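PDB 4QXZ: uncharacterized protein from Staphylococcus aureus subsp. aureus Mu50, which is of unknown function but combines a beta-barrel core domain, resembling type VI secretion system proteins, with a two-helix pair. Local coordinates for residues W58-V63 with I84-T89; K103-F108 with M112-E117; F29-E34 with E70-Y75; E133-D138 with E143-S148. All blocks are in the same frame, centred on the assembly; numbering follows the deposited sequence.

How the contacts relate
Read together, the four contacts illustrate how chemistry follows position in a fold. Contacts 1 and 3 are buried and wholly apolar across their segments, built from a few side-chain ends inside the barrel; they touch each other, Phe29 packing on Leu60 and Ile62. Contact 2 belongs to the same curled sheet but is made mainly by backbone hydrogen bonds between adjacent strands, with one face of its hairpin partly exposed. It adjoins contact 1 through pairing of strands 57-65 and 111-121, and contact 3 through Ile105 and Ile114 beside Phe72. Contact 4 stands apart, its centre about 36 Å from that of contact 2, where two helices share a small apolar seam flanked by charged, exposed residues.

Contact 1 (W58-V63 with I84-T89); sequences WLLEIV and IRVVIT
No flat group of the two segments enters the meeting of Leu60 with Ile84 and Val86; the rings near it come from other strands. Phe29 and Phe116 pack on Leu60, as does Ile48, and Phe98 touches Ile84 and Val86 while meeting the Trp58 indole edge-to-face. Arg85, next to Ile84 in sequence, carries its guanidinium to the other side of the strand, where NH1 gives a weak hydrogen bond to the Ile84 carbonyl and NH2 reaches Asp83 and Ser155. The contact itself is aliphatic. Leu60 and Ile84 extend toward each other tip to tip, with Leu60 CD2 4.1 Å from Ile84 CD1. The same Leu60 methyl, CD2, lies 4.3 Å from Val86 CG2. Leu60 CG stands anti to the backbone N (chi1 169°), and from there its CD2 methyl meets both neighbours. The CA atoms of Leu60 and Val86 remain 9.1 Å apart, too far for strand pairing, and no hydrogen bond crosses. Such side-chain contact between non-adjacent strands is characteristic of a closed beta-barrel's hydrophobic interior.

Contact 2 (K103-F108 with M112-E117); sequences KSIKNF and MSIVFE
Backbone pairing dominates where Lys106 meets Ser113 and Ser104 meets Val115. Lys106 and Ser113 form a hydrogen-bonded antiparallel pair, each amide 2.8 Å from the other's carbonyl: Lys106 N to Ser113 O, and Ser113 N to Lys106 O. Farther along, Val115 N donates to Ser104 O at 3.1 Å, while Val115 O accepts a bond from Lys103 N at 2.9 Å and a weak one from Ser104 N. CA-H...O contacts fill the intervals, as between Ile105 CA and Ser113 O (3.4 Å). Apolar contact gathers on the face of Ile105, Met112 and Ile114. Met112 bends at its last torsion (chi3 -72°), bringing CE 3.7 Å from Ile105 CG2; the two side chains lie alongside each other, pointing the same way. On the other face Ser113 CB comes to the edge of the Phe108 ring, 3.7 Å from CE2, and the Lys106 carbonyl oxygen lies above one face of that ring, offset toward its rim. Two residues, Lys103 and Ser104, opposite one, Val115, make a classic beta bulge in an antiparallel beta hairpin of the barrel wall.

Contact 3 (F29-E34 with E70-Y75); sequences FQIVNE and ETFKEY
Strand 29-32 and helix 70-75 run at 60° to each other with their axes 13.6 Å apart, so Ile31 and Phe72 must bridge the gap with side chains. A helix packs here against a strand of the beta-barrel: helix 69-77, which links strands 57-65 and 82-88, rests against the apolar interior of the sheet. Ile31 is the hub. Its CG1 branch, anti to the carbonyl carbon (chi1 -54°), carries Ile31 CD1 up to two aromatic residues of the helix, 4.0 Å from Phe72 CE2 and 4.2 Å from Tyr75 CE2. Ile31 and Phe72 approach from opposite directions. Two residues earlier on the strand, Phe29 offers its ring edge to Phe72, with CE2 4.2 Å from Phe72 CZ, which lies near the Phe29 plane. Beyond this pair, Phe29 meets Phe116, and Phe72 packs edge-to-face with Tyr41, continuing the aromatic core. Within the helix the Tyr75 ring is bordered too: Phe72 CD2 lies in its plane at the edge, and Thr71 O sits 3.5 Å above one face, displaced toward the rim.

Contact 4 (E133-D138 with E143-S148); sequences EQLIDD and EELKKS
Leu145 meets Leu135 and Ile136 across the two-helix pair, a helical hairpin whose short segments run roughly antiparallel at 146° with axes 10.8 Å apart. On the first helix, Gln134 and Asp138 turn instead to Lys160 of the C-terminal region. In helix 142-155, Glu143 is an exposed residue whose carbonyl accepts the amide of Lys147 one turn on. Its carboxylate is modelled beside Lys146 NZ as a salt bridge, but the separation is implausibly short, so the detail is doubtful. Leu145 carries most of the contact from this helix. Leu145 CG stands anti to the backbone N (chi1 177°), directing the fork at the facing helix: Leu145 CD1 lies 3.7 Å from Leu135 CB and 4.0 Å from Leu135 CD1, while Leu145 CD2 lies 4.2 Å from Ile136 CG1. One leucine thus serves two consecutive residues. Lys146 points away from the partner helix, and Lys147 packs on Arg37. Ser148, one turn beyond Leu145, is touched, like Leu135, by Leu140 from the connection between the helices. To the seam it adds a carbon rather than its hydroxyl: Ser148 CB lies 4.1 Å from Leu135 CD1.

Contact 1 (W58-V63 with I84-T89)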
loop_
_atom_site.group_PDB
_atom_site.type_symbol
_atom_site.label_atom_id
_atom_site.label_comp_id
_atom_site.label_asym_id
_atom_site.label_seq_id
_atom_site.Cartn_x
_atom_site.Cartn_y
_atom_site.Cartn_z
ATOM N N TRP A 58 8.663 10.609 -3.636
ATOM C CA TRP A 58 8.047 9.323 -3.346
ATOM C C TRP A 58 9.124 8.256 -3.263
ATOM O O TRP A 58 10.195 8.403 -3.852
ATOM C CB TRP A 58 7.060 8.925 -4.438
ATOM C CG TRP A 58 5.979 9.881 -4.716
ATOM C CD1 TRP A 58 6.105 11.146 -5.172
ATOM C CD2 TRP A 58 4.571 9.629 -4.603
ATOM N NE1 TRP A 58 4.863 11.720 -5.331
ATOM C CE2 TRP A 58 3.903 10.810 -4.986
ATOM C CE3 TRP A 58 3.809 8.521 -4.197
ATOM C CZ2 TRP A 58 2.506 10.918 -4.990
ATOM C CZ3 TRP A 58 2.416 8.620 -4.207
ATOM C CH2 TRP A 58 1.781 9.815 -4.604
ATOM N N LEU A 59 8.828 7.178 -2.540
ATOM C CA LEU A 59 9.776 6.085 -2.362
ATOM C C LEU A 59 9.122 4.822 -2.854
ATOM O O LEU A 59 8.034 4.485 -2.396
ATOM C CB LEU A 59 10.144 5.941 -0.889
ATOM C CG LEU A 59 11.540 5.400 -0.564
ATOM C CD1 LEU A 59 12.643 6.222 -1.227
ATOM C CD2 LEU A 59 11.730 5.384 0.948
ATOM N N LEU A 60 9.762 4.153 -3.811
ATOM C CA LEU A 60 9.231 2.914 -4.381
ATOM C C LEU A 60 10.145 1.796 -3.946
ATOM O O LEU A 60 11.361 1.890 -4.127
ATOM C CB LEU A 60 9.174 2.979 -5.913
ATOM C CG LEU A 60 8.889 1.667 -6.694
ATOM C CD1 LEU A 60 7.465 1.206 -6.458
ATOM C CD2 LEU A 60 9.156 1.793 -8.195
ATOM N N GLU A 61 9.561 0.761 -3.346
ATOM C CA GLU A 61 10.299 -0.459 -3.004
ATOM C C GLU A 61 9.652 -1.631 -3.713
ATOM O O GLU A 61 8.442 -1.845 -3.577
ATOM C CB GLU A 61 10.316 -0.703 -1.496
ATOM C CG GLU A 61 11.331 -1.773 -1.072
ATOM C CD GLU A 61 11.505 -1.918 0.447
ATOM O OE1 GLU A 61 11.523 -0.894 1.156
ATOM O OE2 GLU A 61 11.645 -3.069 0.934
ATOM N N ILE A 62 10.448 -2.369 -4.484
ATOM C CA ILE A 62 9.951 -3.542 -5.192
ATOM C C ILE A 62 10.853 -4.729 -4.952
ATOM O O ILE A 62 12.035 -4.571 -4.645
ATOM C CB ILE A 62 9.865 -3.320 -6.722
ATOM C CG1 ILE A 62 11.227 -2.914 -7.301
ATOM C CG2 ILE A 62 8.830 -2.268 -7.050
ATOM C CD1 ILE A 62 11.238 -2.774 -8.800
ATOM N N VAL A 63 10.288 -5.916 -5.122
ATOM C CA VAL A 63 11.066 -7.147 -5.102
ATOM C C VAL A 63 10.927 -7.833 -6.451
ATOM O O VAL A 63 9.819 -8.070 -6.913
ATOM C CB VAL A 63 10.596 -8.092 -3.986
ATOM C CG1 VAL A 63 11.426 -9.381 -3.982
ATOM C CG2 VAL A 63 10.686 -7.380 -2.634
ATOM N N ILE A 84 9.939 5.945 -15.396
ATOM C CA ILE A 84 9.216 4.751 -14.968
ATOM C C ILE A 84 7.709 4.949 -14.925
ATOM O O ILE A 84 7.209 6.082 -14.819
ATOM C CB ILE A 84 9.700 4.236 -13.600
ATOM C CG1 ILE A 84 9.309 5.177 -12.466
ATOM C CG2 ILE A 84 11.200 4.032 -13.610
ATOM C CD1 ILE A 84 9.606 4.618 -11.076
ATOM N N ARG A 85 7.013 3.823 -15.049
ATOM C CA ARG A 85 5.568 3.758 -14.978
ATOM C C ARG A 85 5.226 2.828 -13.829
ATOM O O ARG A 85 5.752 1.721 -13.745
ATOM C CB ARG A 85 5.002 3.179 -16.264
ATOM C CG ARG A 85 5.459 3.881 -17.514
ATOM C CD ARG A 85 4.875 5.283 -17.619
ATOM N NE ARG A 85 5.512 6.030 -18.694
ATOM C CZ ARG A 85 6.561 6.838 -18.564
ATOM N NH1 ARG A 85 7.143 7.053 -17.386
ATOM N NH2 ARG A 85 7.039 7.437 -19.643
ATOM N N VAL A 86 4.352 3.286 -12.941
ATOM C CA VAL A 86 3.936 2.495 -11.778
ATOM C C VAL A 86 2.396 2.432 -11.731
ATOM O O VAL A 86 1.723 3.476 -11.705
ATOM C CB VAL A 86 4.477 3.103 -10.467
ATOM C CG1 VAL A 86 4.215 2.165 -9.296
ATOM C CG2 VAL A 86 5.961 3.433 -10.588
ATOM N N VAL A 87 1.858 1.215 -11.764
ATOM C CA VAL A 87 0.413 0.992 -11.697
ATOM C C VAL A 87 0.074 0.662 -10.257
ATOM O O VAL A 87 0.743 -0.172 -9.622
ATOM C CB VAL A 87 -0.012 -0.149 -12.609
ATOM C CG1 VAL A 87 -1.515 -0.338 -12.582
ATOM C CG2 VAL A 87 0.459 0.123 -14.030
ATOM N N ILE A 88 -0.981 1.283 -9.779
ATOM C CA ILE A 88 -1.317 1.287 -8.384
ATOM C C ILE A 88 -2.580 0.512 -8.046
ATOM O O ILE A 88 -3.577 0.617 -8.722
ATOM C CB ILE A 88 -1.458 2.724 -7.907
ATOM C CG1 ILE A 88 -0.128 3.424 -7.970
ATOM C CG2 ILE A 88 -1.967 2.776 -6.497
ATOM C CD1 ILE A 88 -0.236 4.905 -7.768
ATOM N N THR A 89 -2.459 -0.324 -7.028
ATOM C CA THR A 89 -3.597 -1.073 -6.431
ATOM C C THR A 89 -4.140 -2.164 -7.316
ATOM O O THR A 89 -4.194 -3.303 -6.908
ATOM C CB THR A 89 -4.731 -0.166 -5.972
ATOM O OG1 THR A 89 -4.266 0.726 -4.972
ATOM C CG2 THR A 89 -5.816 -0.978 -5.408
#

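Contact 2 (K103-F108 with M112-E117)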
loop_
_atom_site.group_PDB
_atom_site.type_symbol
_atom_site.label_atom_id
_atom_site.label_comp_id
_atom_site.label_asym_id
_atom_site.label_seq_id
_atom_site.Cartn_x
_atom_site.Cartn_y
_atom_site.Cartn_z
ATOM N N LYS A 103 18.307 4.019 -5.382
ATOM C CA LYS A 103 18.863 4.486 -4.115
ATOM C C LYS A 103 19.606 3.374 -3.369
ATOM O O LYS A 103 20.656 3.619 -2.787
ATOM C CB LYS A 103 17.734 4.991 -3.249
ATOM C CG LYS A 103 18.166 5.750 -2.025
ATOM C CD LYS A 103 16.952 6.039 -1.159
ATOM C CE LYS A 103 16.958 7.476 -0.658
ATOM N NZ LYS A 103 18.098 7.736 0.263
ATOM N N SER A 104 19.045 2.163 -3.370
ATOM C CA SER A 104 19.680 1.015 -2.720
ATOM C C SER A 104 19.217 -0.307 -3.328
ATOM O O SER A 104 18.109 -0.407 -3.854
ATOM C CB SER A 104 19.429 1.033 -1.202
ATOM O OG SER A 104 18.109 0.659 -0.860
ATOM N N ILE A 105 20.093 -1.309 -3.275
ATOM C CA ILE A 105 19.799 -2.654 -3.778
ATOM C C ILE A 105 20.190 -3.669 -2.716
ATOM O O ILE A 105 21.243 -3.555 -2.086
ATOM C CB ILE A 105 20.589 -2.982 -5.059
ATOM C CG1 ILE A 105 20.396 -1.884 -6.105
ATOM C CG2 ILE A 105 20.163 -4.322 -5.637
ATOM C CD1 ILE A 105 21.276 -2.041 -7.333
ATOM N N LYS A 106 19.335 -4.660 -2.528
ATOM C CA LYS A 106 19.637 -5.801 -1.701
ATOM C C LYS A 106 19.480 -7.076 -2.524
ATOM O O LYS A 106 18.381 -7.372 -2.984
ATOM C CB LYS A 106 18.665 -5.845 -0.547
ATOM C CG LYS A 106 18.982 -4.880 0.567
ATOM C CD LYS A 106 18.437 -5.448 1.867
ATOM C CE LYS A 106 19.099 -4.831 3.083
ATOM N NZ LYS A 106 18.530 -3.494 3.372
ATOM N N ASN A 107 20.543 -7.837 -2.694
ATOM C CA ASN A 107 20.458 -9.084 -3.423
ATOM C C ASN A 107 20.205 -10.273 -2.526
ATOM O O ASN A 107 20.803 -10.403 -1.497
ATOM C CB ASN A 107 21.715 -9.322 -4.214
ATOM C CG ASN A 107 21.578 -10.459 -5.177
ATOM O OD1 ASN A 107 20.604 -11.164 -5.153
ATOM N ND2 ASN A 107 22.571 -10.653 -6.009
ATOM N N PHE A 108 19.303 -11.144 -2.921
ATOM C CA PHE A 108 18.972 -12.292 -2.126
ATOM C C PHE A 108 19.266 -13.551 -2.916
ATOM O O PHE A 108 19.998 -13.498 -3.866
ATOM C CB PHE A 108 17.538 -12.213 -1.716
ATOM C CG PHE A 108 17.227 -11.001 -0.937
ATOM C CD1 PHE A 108 17.868 -10.769 0.233
ATOM C CD2 PHE A 108 16.311 -10.091 -1.376
ATOM C CE1 PHE A 108 17.596 -9.653 0.978
ATOM C CE2 PHE A 108 16.034 -8.968 -0.646
ATOM C CZ PHE A 108 16.684 -8.746 0.533
ATOM N N MET A 112 15.813 -9.815 -5.673
ATOM C CA MET A 112 16.438 -8.613 -5.196
ATOM C C MET A 112 15.398 -7.607 -4.769
ATOM O O MET A 112 14.309 -7.599 -5.250
ATOM C CB MET A 112 17.374 -8.031 -6.247
ATOM C CG MET A 112 16.753 -7.672 -7.567
ATOM S SD MET A 112 17.876 -7.511 -8.897
ATOM C CE MET A 112 18.627 -6.059 -8.464
ATOM N N SER A 113 15.759 -6.765 -3.830
ATOM C CA SER A 113 14.913 -5.676 -3.363
ATOM C C SER A 113 15.540 -4.318 -3.728
ATOM O O SER A 113 16.692 -4.031 -3.389
ATOM C CB SER A 113 14.724 -5.778 -1.855
ATOM O OG SER A 113 14.475 -4.501 -1.321
ATOM N N ILE A 114 14.767 -3.482 -4.413
ATOM C CA ILE A 114 15.280 -2.219 -4.911
ATOM C C ILE A 114 14.404 -1.077 -4.460
ATOM O O ILE A 114 13.193 -1.093 -4.697
ATOM C CB ILE A 114 15.329 -2.191 -6.450
ATOM C CG1 ILE A 114 15.974 -3.466 -6.988
ATOM C CG2 ILE A 114 16.097 -0.969 -6.926
ATOM C CD1 ILE A 114 15.772 -3.654 -8.467
ATOM N N VAL A 115 15.036 -0.085 -3.834
ATOM C CA VAL A 115 14.396 1.166 -3.443
ATOM C C VAL A 115 14.755 2.235 -4.476
ATOM O O VAL A 115 15.928 2.387 -4.823
ATOM C CB VAL A 115 14.884 1.589 -2.040
ATOM C CG1 VAL A 115 14.382 2.986 -1.667
ATOM C CG2 VAL A 115 14.439 0.568 -0.993
ATOM N N PHE A 116 13.757 2.964 -4.975
ATOM C CA PHE A 116 13.994 4.093 -5.900
ATOM C C PHE A 116 13.585 5.391 -5.270
ATOM O O PHE A 116 12.603 5.426 -4.550
ATOM C CB PHE A 116 13.156 3.977 -7.176
ATOM C CG PHE A 116 13.335 2.687 -7.912
ATOM C CD1 PHE A 116 12.741 1.533 -7.455
ATOM C CD2 PHE A 116 14.082 2.641 -9.067
ATOM C CE1 PHE A 116 12.906 0.350 -8.133
ATOM C CE2 PHE A 116 14.258 1.470 -9.752
ATOM C CZ PHE A 116 13.668 0.318 -9.286
ATOM N N GLU A 117 14.303 6.464 -5.599
ATOM C CA GLU A 117 13.887 7.826 -5.251
ATOM C C GLU A 117 13.095 8.422 -6.419
ATOM O O GLU A 117 13.637 8.615 -7.495
ATOM C CB GLU A 117 15.112 8.696 -4.955
ATOM C CG GLU A 117 14.781 10.076 -4.389
ATOM C CD GLU A 117 15.952 11.061 -4.488
ATOM O OE1 GLU A 117 17.061 10.712 -4.006
ATOM O OE2 GLU A 117 15.763 12.184 -5.041
#

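Contact 3 (F29-E34 with E70-Y75)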
loop_
_atom_site.group_PDB
_atom_site.type_symbol
_atom_site.label_atom_id
_atom_site.label_comp_id
_atom_site.label_asym_id
_atom_site.label_seq_id
_atom_site.Cartn_x
_atom_site.Cartn_y
_atom_site.Cartn_z
ATOM N N PHE A 29 5.361 -2.555 -12.791
ATOM C CA PHE A 29 6.529 -1.705 -12.874
ATOM C C PHE A 29 7.098 -1.772 -14.263
ATOM O O PHE A 29 7.303 -2.861 -14.785
ATOM C CB PHE A 29 7.575 -2.158 -11.874
ATOM C CG PHE A 29 8.828 -1.341 -11.921
ATOM C CD1 PHE A 29 8.805 -0.002 -11.546
ATOM C CD2 PHE A 29 10.023 -1.897 -12.341
ATOM C CE1 PHE A 29 9.955 0.770 -11.604
ATOM C CE2 PHE A 29 11.179 -1.143 -12.384
ATOM C CZ PHE A 29 11.151 0.193 -12.015
ATOM N N GLN A 30 7.354 -0.617 -14.865
ATOM C CA GLN A 30 7.941 -0.573 -16.197
ATOM C C GLN A 30 8.987 0.520 -16.292
ATOM O O GLN A 30 8.899 1.540 -15.582
ATOM C CB GLN A 30 6.869 -0.286 -17.236
ATOM C CG GLN A 30 5.669 -1.215 -17.216
ATOM C CD GLN A 30 4.590 -0.778 -18.191
ATOM O OE1 GLN A 30 4.396 0.416 -18.418
ATOM N NE2 GLN A 30 3.882 -1.747 -18.780
ATOM N N ILE A 31 9.952 0.321 -17.192
ATOM C CA ILE A 31 10.968 1.334 -17.512
ATOM C C ILE A 31 10.908 1.589 -19.001
ATOM O O ILE A 31 10.835 0.635 -19.817
ATOM C CB ILE A 31 12.385 0.888 -17.135
ATOM C CG1 ILE A 31 12.418 0.474 -15.650
ATOM C CG2 ILE A 31 13.398 2.006 -17.408
ATOM C CD1 ILE A 31 13.797 0.440 -15.031
ATOM N N VAL A 32 10.888 2.858 -19.345
ATOM C CA VAL A 32 10.738 3.305 -20.702
ATOM C C VAL A 32 11.950 4.056 -21.181
ATOM O O VAL A 32 12.440 4.914 -20.505
ATOM C CB VAL A 32 9.551 4.236 -20.805
ATOM C CG1 VAL A 32 9.173 4.469 -22.238
ATOM C CG2 VAL A 32 8.388 3.636 -20.094
ATOM N N ASN A 33 12.444 3.700 -22.341
ATOM C CA ASN A 33 13.535 4.417 -22.974
ATOM C C ASN A 33 13.116 5.499 -23.966
ATOM O O ASN A 33 11.978 5.780 -24.126
ATOM C CB ASN A 33 14.541 3.427 -23.565
ATOM C CG ASN A 33 14.114 2.859 -24.873
ATOM O OD1 ASN A 33 13.077 3.170 -25.376
ATOM N ND2 ASN A 33 14.912 2.008 -25.413
ATOM N N GLU A 34 14.078 6.099 -24.629
ATOM C CA GLU A 34 13.903 7.231 -25.507
ATOM C C GLU A 34 12.969 6.964 -26.609
ATOM O O GLU A 34 12.330 7.848 -27.110
ATOM C CB GLU A 34 15.153 7.450 -26.278
ATOM C CG GLU A 34 16.385 7.888 -25.578
ATOM C CD GLU A 34 17.491 7.952 -26.589
ATOM O OE1 GLU A 34 17.260 7.470 -27.714
ATOM O OE2 GLU A 34 18.550 8.544 -26.292
ATOM N N GLU A 70 22.447 -6.940 -12.551
ATOM C CA GLU A 70 23.499 -6.126 -13.200
ATOM C C GLU A 70 22.929 -4.833 -13.765
ATOM O O GLU A 70 23.514 -3.757 -13.596
ATOM C CB GLU A 70 24.228 -6.874 -14.331
ATOM C CG GLU A 70 24.540 -8.341 -14.072
ATOM C CD GLU A 70 25.302 -8.585 -12.784
ATOM O OE1 GLU A 70 26.202 -7.772 -12.468
ATOM O OE2 GLU A 70 25.001 -9.599 -12.103
ATOM N N THR A 71 21.792 -4.944 -14.447
ATOM C CA THR A 71 21.138 -3.768 -15.019
ATOM C C THR A 71 21.000 -2.706 -13.916
ATOM O O THR A 71 21.488 -1.582 -14.062
ATOM C CB THR A 71 19.768 -4.122 -15.680
ATOM O OG1 THR A 71 19.973 -5.054 -16.746
ATOM C CG2 THR A 71 19.096 -2.898 -16.279
ATOM N N PHE A 72 20.399 -3.087 -12.791
ATOM C CA PHE A 72 20.090 -2.121 -11.738
ATOM C C PHE A 72 21.304 -1.656 -10.950
ATOM O O PHE A 72 21.319 -0.524 -10.440
ATOM C CB PHE A 72 18.995 -2.658 -10.814
ATOM C CG PHE A 72 17.635 -2.645 -11.452
ATOM C CD1 PHE A 72 17.161 -3.743 -12.126
ATOM C CD2 PHE A 72 16.866 -1.500 -11.426
ATOM C CE1 PHE A 72 15.926 -3.727 -12.735
ATOM C CE2 PHE A 72 15.632 -1.468 -12.034
ATOM C CZ PHE A 72 15.159 -2.587 -12.694
ATOM N N LYS A 73 22.314 -2.521 -10.861
ATOM C CA LYS A 73 23.586 -2.159 -10.253
ATOM C C LYS A 73 24.238 -1.085 -11.105
ATOM O O LYS A 73 24.722 -0.090 -10.576
ATOM C CB LYS A 73 24.505 -3.383 -10.111
ATOM C CG LYS A 73 25.757 -3.157 -9.269
ATOM C CD LYS A 73 25.410 -2.837 -7.820
ATOM C CE LYS A 73 26.640 -2.709 -6.932
ATOM N NZ LYS A 73 27.467 -1.537 -7.328
ATOM N N GLU A 74 24.221 -1.266 -12.423
ATOM C CA GLU A 74 24.760 -0.240 -13.323
ATOM C C GLU A 74 23.945 1.062 -13.303
ATOM O O GLU A 74 24.523 2.129 -13.496
ATOM C CB GLU A 74 24.884 -0.747 -14.764
ATOM C CG GLU A 74 25.542 0.276 -15.695
ATOM C CD GLU A 74 25.728 -0.212 -17.124
ATOM O OE1 GLU A 74 24.929 -1.069 -17.578
ATOM O OE2 GLU A 74 26.673 0.278 -17.796
ATOM N N TYR A 75 22.623 0.981 -13.107
ATOM C CA TYR A 75 21.800 2.193 -12.970
ATOM C C TYR A 75 22.183 2.975 -11.728
ATOM O O TYR A 75 22.237 4.208 -11.744
ATOM C CB TYR A 75 20.293 1.868 -12.905
ATOM C CG TYR A 75 19.667 1.412 -14.212
ATOM C CD1 TYR A 75 20.149 1.873 -15.439
ATOM C CD2 TYR A 75 18.587 0.539 -14.221
ATOM C CE1 TYR A 75 19.586 1.479 -16.629
ATOM C CE2 TYR A 75 18.003 0.151 -15.413
ATOM C CZ TYR A 75 18.520 0.626 -16.612
ATOM O OH TYR A 75 17.999 0.252 -17.822
#

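Contact 4 (E133-D138 with E143-S148)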
loop_
_atom_site.group_PDB
_atom_site.type_symbol
_atom_site.label_atom_id
_atom_site.label_comp_id
_atom_site.label_asym_id
_atom_site.label_seq_id
_atom_site.Cartn_x
_atom_site.Cartn_y
_atom_site.Cartn_z
ATOM N N GLU A 133 6.517 16.426 -33.701
ATOM C CA GLU A 133 7.542 17.381 -34.088
ATOM C C GLU A 133 8.940 16.805 -33.904
ATOM O O GLU A 133 9.794 16.954 -34.774
ATOM C CB GLU A 133 7.406 18.681 -33.293
ATOM C CG GLU A 133 8.362 19.757 -33.753
ATOM C CD GLU A 133 8.342 20.952 -32.846
ATOM O OE1 GLU A 133 7.645 21.925 -33.180
ATOM O OE2 GLU A 133 9.018 20.917 -31.798
ATOM N N GLN A 134 9.167 16.128 -32.780
ATOM C CA GLN A 134 10.427 15.435 -32.561
ATOM C C GLN A 134 10.744 14.361 -33.622
ATOM O O GLN A 134 11.855 14.331 -34.151
ATOM C CB GLN A 134 10.433 14.790 -31.191
ATOM C CG GLN A 134 11.772 14.166 -30.858
ATOM C CD GLN A 134 11.770 13.544 -29.498
ATOM O OE1 GLN A 134 11.588 14.222 -28.510
ATOM N NE2 GLN A 134 11.949 12.246 -29.447
ATOM N N LEU A 135 9.785 13.483 -33.909
ATOM C CA LEU A 135 10.003 12.352 -34.834
ATOM C C LEU A 135 10.306 12.829 -36.253
ATOM O O LEU A 135 11.146 12.252 -36.946
ATOM C CB LEU A 135 8.795 11.400 -34.831
ATOM C CG LEU A 135 8.584 10.651 -33.500
ATOM C CD1 LEU A 135 7.337 9.789 -33.561
ATOM C CD2 LEU A 135 9.804 9.789 -33.125
ATOM N N ILE A 136 9.636 13.896 -36.668
ATOM C CA ILE A 136 9.860 14.460 -37.997
ATOM C C ILE A 136 11.233 15.135 -38.077
ATOM O O ILE A 136 11.961 14.939 -39.044
ATOM C CB ILE A 136 8.703 15.407 -38.411
ATOM C CG1 ILE A 136 7.474 14.559 -38.797
ATOM C CG2 ILE A 136 9.115 16.293 -39.575
ATOM C CD1 ILE A 136 6.194 15.335 -39.032
ATOM N N ASP A 137 11.601 15.882 -37.034
ATOM C CA ASP A 137 12.934 16.487 -36.938
ATOM C C ASP A 137 14.045 15.449 -36.902
ATOM O O ASP A 137 15.189 15.791 -37.121
ATOM C CB ASP A 137 13.066 17.341 -35.671
ATOM C CG ASP A 137 12.228 18.609 -35.711
ATOM O OD1 ASP A 137 11.322 18.728 -36.577
ATOM O OD2 ASP A 137 12.470 19.480 -34.840
ATOM N N ASP A 138 13.719 14.207 -36.551
ATOM C CA ASP A 138 14.676 13.106 -36.595
ATOM C C ASP A 138 14.624 12.437 -37.964
ATOM O O ASP A 138 15.312 11.452 -38.184
ATOM C CB ASP A 138 14.385 12.052 -35.503
ATOM C CG ASP A 138 14.519 12.601 -34.074
ATOM O OD1 ASP A 138 14.958 13.772 -33.893
ATOM O OD2 ASP A 138 14.169 11.850 -33.122
ATOM N N GLU A 143 5.654 4.641 -42.853
ATOM C CA GLU A 143 5.354 3.548 -41.934
ATOM C C GLU A 143 6.214 3.494 -40.679
ATOM O O GLU A 143 5.734 3.046 -39.647
ATOM C CB GLU A 143 5.447 2.218 -42.679
ATOM C CG GLU A 143 4.397 2.084 -43.766
ATOM C CD GLU A 143 2.979 2.266 -43.239
ATOM O OE1 GLU A 143 2.612 1.529 -42.294
ATOM O OE2 GLU A 143 2.240 3.143 -43.749
ATOM N N GLU A 144 7.472 3.920 -40.756
ATOM C CA GLU A 144 8.326 4.001 -39.560
ATOM C C GLU A 144 7.787 5.055 -38.623
ATOM O O GLU A 144 7.871 4.906 -37.401
ATOM C CB GLU A 144 9.783 4.371 -39.888
ATOM C CG GLU A 144 10.731 3.199 -40.094
ATOM C CD GLU A 144 10.726 2.639 -41.512
ATOM O OE1 GLU A 144 9.987 3.149 -42.392
ATOM O OE2 GLU A 144 11.476 1.667 -41.754
ATOM N N LEU A 145 7.281 6.139 -39.213
ATOM C CA LEU A 145 6.707 7.246 -38.451
ATOM C C LEU A 145 5.409 6.820 -37.712
ATOM O O LEU A 145 5.311 7.011 -36.511
ATOM C CB LEU A 145 6.486 8.453 -39.358
ATOM C CG LEU A 145 5.824 9.697 -38.749
ATOM C CD1 LEU A 145 6.491 10.172 -37.464
ATOM C CD2 LEU A 145 5.821 10.827 -39.773
ATOM N N LYS A 146 4.448 6.214 -38.419
ATOM C CA LYS A 146 3.264 5.630 -37.781
ATOM C C LYS A 146 3.636 4.616 -36.694
ATOM O O LYS A 146 2.961 4.523 -35.658
ATOM C CB LYS A 146 2.371 4.922 -38.800
ATOM C CG LYS A 146 1.620 5.840 -39.745
ATOM C CD LYS A 146 1.618 5.320 -41.183
ATOM C CE LYS A 146 0.381 4.524 -41.528
ATOM N NZ LYS A 146 0.247 4.283 -42.995
ATOM N N LYS A 147 4.692 3.854 -36.947
ATOM C CA LYS A 147 5.113 2.790 -36.043
ATOM C C LYS A 147 5.592 3.390 -34.735
ATOM O O LYS A 147 5.117 3.010 -33.664
ATOM C CB LYS A 147 6.246 1.963 -36.649
ATOM C CG LYS A 147 6.689 0.823 -35.742
ATOM C CD LYS A 147 7.940 0.106 -36.226
ATOM C CE LYS A 147 8.046 -1.242 -35.524
ATOM N NZ LYS A 147 9.435 -1.734 -35.318
ATOM N N SER A 148 6.542 4.317 -34.838
ATOM C CA SER A 148 7.092 4.978 -33.681
ATOM C C SER A 148 6.038 5.832 -32.957
ATOM O O SER A 148 5.954 5.822 -31.746
ATOM C CB SER A 148 8.283 5.845 -34.088
ATOM O OG SER A 148 9.436 5.055 -34.274
#